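Local coordinates for protein chloromuconate cycloisomerase (Rhodococcus opacus, PDB 4M0X) that belongs to the enolase superfamily, joining an N-terminal domain to a TIM-type barrel domain that holds a manganese ion, at residues A103-E108 with I270-S275; S279-I284 with A311-T316. One frame throughout, in Å; residues are numbered along the deposited sequence.

The two contacts come in series along the chain, with centres about 11 Å apart. Contact 1 joins helix 101-118, in the N-terminal domain, to the turn that follows strand 267-270 in the barrel. Contact 2 lies wholly within the barrel domain and pairs helix 278-291 with helix 304-316. Helix 272-275 is followed, two residues on, by helix 278-291, so the second half of contact 1 runs into the first half of contact 2. A probable hydrogen bond, with Glu-108 OE2 and Ser-279 N 2.9 Å apart, ties helix 101-118 to helix 278-291. The two largely buried contacts thus adjoin each other, from the domain interface to the helical layer of the barrel.

Contact 1: A103-E108 with I270-S275; sequences AKAAIE and IKIPKS
Ala-105 on helix 101-118 presses its methyl group against Pro-273 in the short turn after barrel strand 267-270, part of the interface between the two domains of the enolase fold. The apolar contact is small and close to the backbone. Ala-105 CB meets the backbone edge of the proline, 3.6 Å from Pro-273 CA, with Pro-273 O next at 3.8 Å, while CB, CG and CD of the ring lie farther off. The CA atoms of Ala-105 and Pro-273 are 5.2 Å apart. A methyl side chain suits this place because it lets the helix come so near the turn. At the flank, Ile-272 CG2 stands 4.3 Å from Ala-105 CB. With chi1 at -68°, the branches of this isoleucine divide: CG2 faces Ala-105, while CG1 reaches toward helix 304-316, 3.7 Å from Leu-313 CD2. Beta-branching thus serves two neighbours at once.

Glu-108 ties the N-terminal domain to the start of helix 278-291, its OE1 accepting from Leu-278 N and its OE2 from Ser-279 N; the positive end of that helix dipole would probably favour the charged carboxylate. Lys-271 forms a salt bridge with Asp-247, a manganese ligand, and is therefore second-shell to the metal, which lies about 12 Å from the side chain of Pro-273.

The turn itself is closed by two bonds. Ser-275 N donates to Ile-272 O over 2.9 Å, and the serine, short enough to fold back on its own main chain, places OG 2.8 Å from Lys-271 O, approaching almost in line with that carbonyl at a C=O...OG angle of 160°.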
ATOM      1  N   ALA A 103      22.961  24.007 -19.561  1.00 25.42           N
ATOM      2  CA  ALA A 103      22.757  25.224 -20.365  1.00 24.05           C
ATOM      3  C   ALA A 103      21.953  26.261 -19.604  1.00 23.97           C
ATOM      4  O   ALA A 103      22.384  27.405 -19.494  1.00 24.59           O
ATOM      5  CB  ALA A 103      22.074  24.896 -21.667  1.00 22.41           C
ATOM      6  N   LYS A 104      20.807  25.862 -19.051  1.00 23.62           N
ATOM      7  CA  LYS A 104      19.957  26.817 -18.317  1.00 23.24           C
ATOM      8  C   LYS A 104      20.685  27.328 -17.088  1.00 24.12           C
ATOM      9  O   LYS A 104      20.672  28.535 -16.822  1.00 27.21           O
ATOM     10  CB  LYS A 104      18.605  26.216 -17.946  1.00 21.93           C
ATOM     11  CG  LYS A 104      17.746  25.817 -19.138  1.00 21.15           C
ATOM     12  CD  LYS A 104      16.634  24.848 -18.730  1.00 19.27           C
ATOM     13  CE  LYS A 104      15.674  24.620 -19.887  1.00 17.85           C
ATOM     14  NZ  LYS A 104      14.355  24.187 -19.358  1.00 16.96           N
ATOM     15  N   ALA A 105      21.360  26.430 -16.371  1.00 24.40           N
ATOM     16  CA  ALA A 105      22.122  26.796 -15.162  1.00 23.01           C
ATOM     17  C   ALA A 105      23.140  27.900 -15.398  1.00 22.15           C
ATOM     18  O   ALA A 105      23.267  28.790 -14.566  1.00 23.42           O
ATOM     19  CB  ALA A 105      22.797  25.585 -14.538  1.00 22.81           C
ATOM     20  N   ALA A 106      23.842  27.874 -16.526  1.00 20.84           N
ATOM     21  CA  ALA A 106      24.905  28.851 -16.751  1.00 20.63           C
ATOM     22  C   ALA A 106      24.326  30.255 -16.931  1.00 21.58           C
ATOM     23  O   ALA A 106      24.875  31.224 -16.396  1.00 20.77           O
ATOM     24  CB  ALA A 106      25.775  28.457 -17.929  1.00 20.50           C
ATOM     25  N   ILE A 107      23.201  30.342 -17.654  1.00 22.59           N
ATOM     26  CA  ILE A 107      22.431  31.578 -17.802  1.00 23.09           C
ATOM     27  C   ILE A 107      21.749  32.049 -16.510  1.00 25.57           C
ATOM     28  O   ILE A 107      21.887  33.222 -16.121  1.00 26.04           O
ATOM     29  CB  ILE A 107      21.347  31.398 -18.833  1.00 23.02           C
ATOM     30  CG1 ILE A 107      22.003  31.113 -20.169  1.00 24.83           C
ATOM     31  CG2 ILE A 107      20.431  32.617 -18.864  1.00 22.83           C
ATOM     32  CD1 ILE A 107      21.043  31.002 -21.345  1.00 27.16           C
ATOM     33  N   GLU A 108      20.969  31.166 -15.873  1.00 27.62           N
ATOM     34  CA  GLU A 108      20.271  31.546 -14.642  1.00 28.92           C
ATOM     35  C   GLU A 108      21.320  32.041 -13.661  1.00 29.74           C
ATOM     36  O   GLU A 108      21.131  33.043 -12.994  1.00 32.36           O
ATOM     37  CB  GLU A 108      19.473  30.369 -14.051  1.00 28.64           C
ATOM     38  CG  GLU A 108      18.521  30.730 -12.896  1.00 28.59           C
ATOM     39  CD  GLU A 108      19.032  30.314 -11.516  1.00 28.54           C
ATOM     40  OE1 GLU A 108      20.252  30.316 -11.313  1.00 30.59           O
ATOM     41  OE2 GLU A 108      18.227  29.989 -10.609  1.00 28.86           O
ATOM     42  N   ILE A 270      23.427  17.763  -3.690  1.00 23.23           N
ATOM     43  CA  ILE A 270      22.957  19.007  -4.275  1.00 22.12           C
ATOM     44  C   ILE A 270      24.030  19.624  -5.183  1.00 22.59           C
ATOM     45  O   ILE A 270      25.209  19.660  -4.820  1.00 23.22           O
ATOM     46  CB  ILE A 270      22.535  19.991  -3.175  1.00 21.70           C
ATOM     47  CG1 ILE A 270      21.533  19.328  -2.220  1.00 21.11           C
ATOM     48  CG2 ILE A 270      21.997  21.282  -3.788  1.00 21.60           C
ATOM     49  CD1 ILE A 270      20.151  19.092  -2.796  1.00 21.00           C
ATOM     50  N   LYS A 271      23.622  20.094  -6.368  1.00 22.48           N
ATOM     51  CA  LYS A 271      24.550  20.585  -7.400  1.00 22.48           C
ATOM     52  C   LYS A 271      23.756  21.489  -8.291  1.00 22.13           C
ATOM     53  O   LYS A 271      22.678  21.094  -8.698  1.00 22.14           O
ATOM     54  CB  LYS A 271      25.039  19.454  -8.295  1.00 22.28           C
ATOM     55  CG  LYS A 271      26.077  18.502  -7.746  1.00 21.26           C
ATOM     56  CD  LYS A 271      26.765  17.775  -8.905  1.00 21.27           C
ATOM     57  CE  LYS A 271      26.176  16.402  -9.182  1.00 20.85           C
ATOM     58  NZ  LYS A 271      27.076  15.307  -8.720  1.00 20.58           N
ATOM     59  N   ILE A 272      24.291  22.663  -8.627  1.00 22.08           N
ATOM     60  CA  ILE A 272      23.571  23.618  -9.456  1.00 24.07           C
ATOM     61  C   ILE A 272      23.332  23.192 -10.923  1.00 24.47           C
ATOM     62  O   ILE A 272      22.179  23.130 -11.353  1.00 24.26           O
ATOM     63  CB  ILE A 272      24.160  25.035  -9.355  1.00 25.59           C
ATOM     64  CG1 ILE A 272      23.904  25.586  -7.966  1.00 25.15           C
ATOM     65  CG2 ILE A 272      23.505  25.976 -10.361  1.00 25.49           C
ATOM     66  CD1 ILE A 272      24.409  26.991  -7.767  1.00 25.13           C
ATOM     67  N   PRO A 273      24.404  22.876 -11.685  1.00 24.77           N
ATOM     68  CA  PRO A 273      24.258  22.568 -13.116  1.00 24.38           C
ATOM     69  C   PRO A 273      23.143  21.561 -13.397  1.00 24.34           C
ATOM     70  O   PRO A 273      22.258  21.792 -14.207  1.00 24.78           O
ATOM     71  CB  PRO A 273      25.606  21.929 -13.470  1.00 23.33           C
ATOM     72  CG  PRO A 273      26.550  22.438 -12.458  1.00 23.80           C
ATOM     73  CD  PRO A 273      25.744  22.502 -11.201  1.00 25.07           C
ATOM     74  N   LYS A 274      23.200  20.447 -12.699  1.00 24.81           N
ATOM     75  CA  LYS A 274      22.279  19.355 -12.893  1.00 25.74           C
ATOM     76  C   LYS A 274      20.792  19.683 -12.580  1.00 27.50           C
ATOM     77  O   LYS A 274      19.898  18.983 -13.063  1.00 28.54           O
ATOM     78  CB  LYS A 274      22.843  18.136 -12.153  1.00 24.97           C
ATOM     79  CG  LYS A 274      21.927  17.357 -11.256  1.00 25.79           C
ATOM     80  CD  LYS A 274      22.389  17.386  -9.811  1.00 25.59           C
ATOM     81  CE  LYS A 274      21.984  16.067  -9.169  1.00 24.88           C
ATOM     82  NZ  LYS A 274      22.055  15.999  -7.690  1.00 22.46           N
ATOM     83  N   SER A 275      20.547  20.752 -11.814  1.00 27.38           N
ATOM     84  CA  SER A 275      19.187  21.167 -11.410  1.00 26.56           C
ATOM     85  C   SER A 275      18.724  22.301 -12.263  1.00 26.76           C
ATOM     86  O   SER A 275      17.610  22.799 -12.073  1.00 26.21           O
ATOM     87  CB  SER A 275      19.138  21.707  -9.982  1.00 25.41           C
ATOM     88  OG  SER A 275      19.916  20.935  -9.101  1.00 30.56           O
TER

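Contact 2: S279-I284 with A311-T316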
ATOM      1  N   SER A 279      18.068  28.647  -8.082  1.00 28.12           N
ATOM      2  CA  SER A 279      16.788  28.590  -7.384  1.00 27.92           C
ATOM      3  C   SER A 279      16.368  27.141  -7.202  1.00 27.93           C
ATOM      4  O   SER A 279      16.121  26.719  -6.073  1.00 26.66           O
ATOM      5  CB  SER A 279      15.719  29.419  -8.100  1.00 26.89           C
ATOM      6  OG  SER A 279      16.050  30.790  -7.997  1.00 27.50           O
ATOM      7  N   ARG A 280      16.334  26.387  -8.310  1.00 27.81           N
ATOM      8  CA  ARG A 280      15.921  24.973  -8.315  1.00 28.38           C
ATOM      9  C   ARG A 280      16.754  24.135  -7.361  1.00 28.76           C
ATOM     10  O   ARG A 280      16.198  23.402  -6.547  1.00 27.92           O
ATOM     11  CB  ARG A 280      15.965  24.371  -9.717  1.00 27.71           C
ATOM     12  CG  ARG A 280      15.002  25.008 -10.694  1.00 28.33           C
ATOM     13  CD  ARG A 280      13.577  24.806 -10.214  1.00 30.88           C
ATOM     14  NE  ARG A 280      12.608  25.094 -11.264  1.00 33.03           N
ATOM     15  CZ  ARG A 280      11.296  25.259 -11.065  1.00 34.23           C
ATOM     16  NH1 ARG A 280      10.766  25.154  -9.842  1.00 32.77           N
ATOM     17  NH2 ARG A 280      10.509  25.539 -12.101  1.00 32.22           N
ATOM     18  N   ALA A 281      18.083  24.284  -7.424  1.00 28.82           N
ATOM     19  CA  ALA A 281      18.957  23.630  -6.436  1.00 26.51           C
ATOM     20  C   ALA A 281      18.508  23.896  -4.990  1.00 27.21           C
ATOM     21  O   ALA A 281      18.389  22.928  -4.238  1.00 29.55           O
ATOM     22  CB  ALA A 281      20.421  23.981  -6.643  1.00 24.92           C
ATOM     23  N   ARG A 282      18.240  25.150  -4.587  1.00 24.49           N
ATOM     24  CA  ARG A 282      17.730  25.365  -3.228  1.00 25.72           C
ATOM     25  C   ARG A 282      16.408  24.659  -2.996  1.00 27.18           C
ATOM     26  O   ARG A 282      16.187  24.118  -1.908  1.00 29.86           O
ATOM     27  CB  ARG A 282      17.599  26.838  -2.807  1.00 25.33           C
ATOM     28  CG  ARG A 282      18.533  27.238  -1.674  1.00 25.79           C
ATOM     29  CD  ARG A 282      17.939  27.476  -0.286  1.00 24.60           C
ATOM     30  NE  ARG A 282      17.481  26.283   0.437  1.00 25.76           N
ATOM     31  CZ  ARG A 282      17.123  26.315   1.728  1.00 26.56           C
ATOM     32  NH1 ARG A 282      17.197  27.454   2.407  1.00 24.31           N
ATOM     33  NH2 ARG A 282      16.709  25.223   2.359  1.00 28.89           N
ATOM     34  N   GLU A 283      15.538  24.659  -4.001  1.00 26.32           N
ATOM     35  CA  GLU A 283      14.228  24.074  -3.820  1.00 25.45           C
ATOM     36  C   GLU A 283      14.393  22.597  -3.505  1.00 23.70           C
ATOM     37  O   GLU A 283      13.768  22.103  -2.582  1.00 24.51           O
ATOM     38  CB  GLU A 283      13.304  24.325  -5.025  1.00 27.54           C
ATOM     39  CG  GLU A 283      12.728  25.748  -5.071  1.00 31.11           C
ATOM     40  CD  GLU A 283      11.889  26.048  -6.332  1.00 34.92           C
ATOM     41  OE1 GLU A 283      11.193  27.116  -6.396  1.00 31.59           O
ATOM     42  OE2 GLU A 283      11.915  25.198  -7.266  1.00 36.60           O
ATOM     43  N   ILE A 284      15.259  21.903  -4.243  1.00 22.05           N
ATOM     44  CA  ILE A 284      15.578  20.494  -3.960  1.00 20.08           C
ATOM     45  C   ILE A 284      16.072  20.313  -2.527  1.00 20.40           C
ATOM     46  O   ILE A 284      15.685  19.374  -1.829  1.00 20.66           O
ATOM     47  CB  ILE A 284      16.574  19.893  -4.976  1.00 18.45           C
ATOM     48  CG1 ILE A 284      15.951  19.850  -6.369  1.00 17.97           C
ATOM     49  CG2 ILE A 284      17.007  18.489  -4.597  1.00 16.88           C
ATOM     50  CD1 ILE A 284      16.961  19.593  -7.467  1.00 17.80           C
ATOM     51  N   ALA A 311      29.475  27.398  -3.743  1.00 26.14           N
ATOM     52  CA  ALA A 311      29.971  27.552  -2.376  1.00 27.19           C
ATOM     53  C   ALA A 311      29.037  28.455  -1.565  1.00 27.34           C
ATOM     54  O   ALA A 311      28.731  28.180  -0.397  1.00 27.99           O
ATOM     55  CB  ALA A 311      31.396  28.091  -2.370  1.00 25.81           C
ATOM     56  N   GLN A 312      28.560  29.517  -2.198  1.00 27.17           N
ATOM     57  CA  GLN A 312      27.627  30.410  -1.532  1.00 27.72           C
ATOM     58  C   GLN A 312      26.305  29.691  -1.242  1.00 26.64           C
ATOM     59  O   GLN A 312      25.815  29.722  -0.112  1.00 25.59           O
ATOM     60  CB  GLN A 312      27.431  31.700  -2.327  1.00 27.14           C
ATOM     61  CG  GLN A 312      28.495  32.733  -2.024  1.00 28.50           C
ATOM     62  CD  GLN A 312      28.345  33.999  -2.833  1.00 29.50           C
ATOM     63  OE1 GLN A 312      27.231  34.483  -3.064  1.00 31.91           O
ATOM     64  NE2 GLN A 312      29.467  34.550  -3.271  1.00 28.96           N
ATOM     65  N   LEU A 313      25.743  29.034  -2.252  1.00 26.62           N
ATOM     66  CA  LEU A 313      24.555  28.201  -2.056  1.00 27.33           C
ATOM     67  C   LEU A 313      24.704  27.337  -0.804  1.00 27.77           C
ATOM     68  O   LEU A 313      23.910  27.444   0.152  1.00 25.22           O
ATOM     69  CB  LEU A 313      24.317  27.308  -3.275  1.00 27.27           C
ATOM     70  CG  LEU A 313      23.217  26.262  -3.108  1.00 28.68           C
ATOM     71  CD1 LEU A 313      21.864  26.941  -2.907  1.00 30.59           C
ATOM     72  CD2 LEU A 313      23.168  25.353  -4.318  1.00 27.20           C
ATOM     73  N   TYR A 314      25.751  26.501  -0.815  1.00 28.90           N
ATOM     74  CA  TYR A 314      26.008  25.534   0.245  1.00 27.19           C
ATOM     75  C   TYR A 314      26.154  26.230   1.592  1.00 27.27           C
ATOM     76  O   TYR A 314      25.717  25.709   2.604  1.00 30.61           O
ATOM     77  CB  TYR A 314      27.232  24.686  -0.076  1.00 28.33           C
ATOM     78  CG  TYR A 314      27.218  23.973  -1.428  1.00 29.43           C
ATOM     79  CD1 TYR A 314      26.062  23.922  -2.206  1.00 29.21           C
ATOM     80  CD2 TYR A 314      28.360  23.301  -1.906  1.00 28.80           C
ATOM     81  CE1 TYR A 314      26.043  23.264  -3.427  1.00 29.11           C
ATOM     82  CE2 TYR A 314      28.341  22.634  -3.137  1.00 28.70           C
ATOM     83  CZ  TYR A 314      27.176  22.628  -3.893  1.00 29.76           C
ATOM     84  OH  TYR A 314      27.100  21.983  -5.118  1.00 30.66           O
ATOM     85  N   GLY A 315      26.747  27.415   1.607  1.00 26.65           N
ATOM     86  CA  GLY A 315      26.780  28.217   2.819  1.00 26.90           C
ATOM     87  C   GLY A 315      25.422  28.787   3.269  1.00 28.36           C
ATOM     88  O   GLY A 315      25.249  29.104   4.463  1.00 29.63           O
ATOM     89  N   THR A 316      24.466  28.958   2.352  1.00 25.01           N
ATOM     90  CA  THR A 316      23.156  29.408   2.790  1.00 25.07           C
ATOM     91  C   THR A 316      22.345  28.243   3.323  1.00 25.39           C
ATOM     92  O   THR A 316      21.401  28.431   4.043  1.00 26.29           O
ATOM     93  CB  THR A 316      22.313  30.160   1.710  1.00 24.48           C
ATOM     94  OG1 THR A 316      21.751  29.244   0.770  1.00 24.06           O
ATOM     95  CG2 THR A 316      23.108  31.232   0.975  1.00 24.92           C
TER
HETATM   96  O   HOH W   1      18.926  29.504   2.684  1.00 40.27           O
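Leu-313 projects from helix 304-316 and divides its two methyls between neighbouring residues of helix 278-291. CD2 meets the methyl of Ala-281, 3.9 Å from Ala-281 CB, while CD1 lies 3.6 Å from Arg-282 CG. Holding CG anti to the backbone N (chi1 172°) sends the leucine fork across the gap between segments 279-284 and 311-316, whose axes are 11.0 Å apart. Alanine suits the inner position: its single methyl fits between Leu-313 and the turn at Ile-272 and Ser-275, both of which it touches. Arginine suits the outer one: its aliphatic stem covers the leucine, CD passes Thr-316 OG1 at 4.3 Å, and bends at chi2 and chi3 bring NH1 to water 1. This water accepts a weak bond from Arg-282 NH1 and donates to Thr-316 O, 3.0 Å away, linking the two helices near the C-terminal end of helix 304-316.

One shell outward, Thr-316 OG1 bonds back to Leu-313 O over 2.9 Å, lying in the carbonyl plane but off the C=O axis at 134°, where a lone pair points; Thr-316 N donates to the same oxygen. On another side of helix 278-291, Arg-280 NH1 reaches the syn lone pair of Glu-283 OE2 at 2.8 Å. Arg-280 NH2 also pairs with Glu-289 of a second subunit.

Segments 279-284 and 311-316 run in the same general direction at 31°, as expected of successive helices around a TIM-type barrel, here connected through strand 294-297.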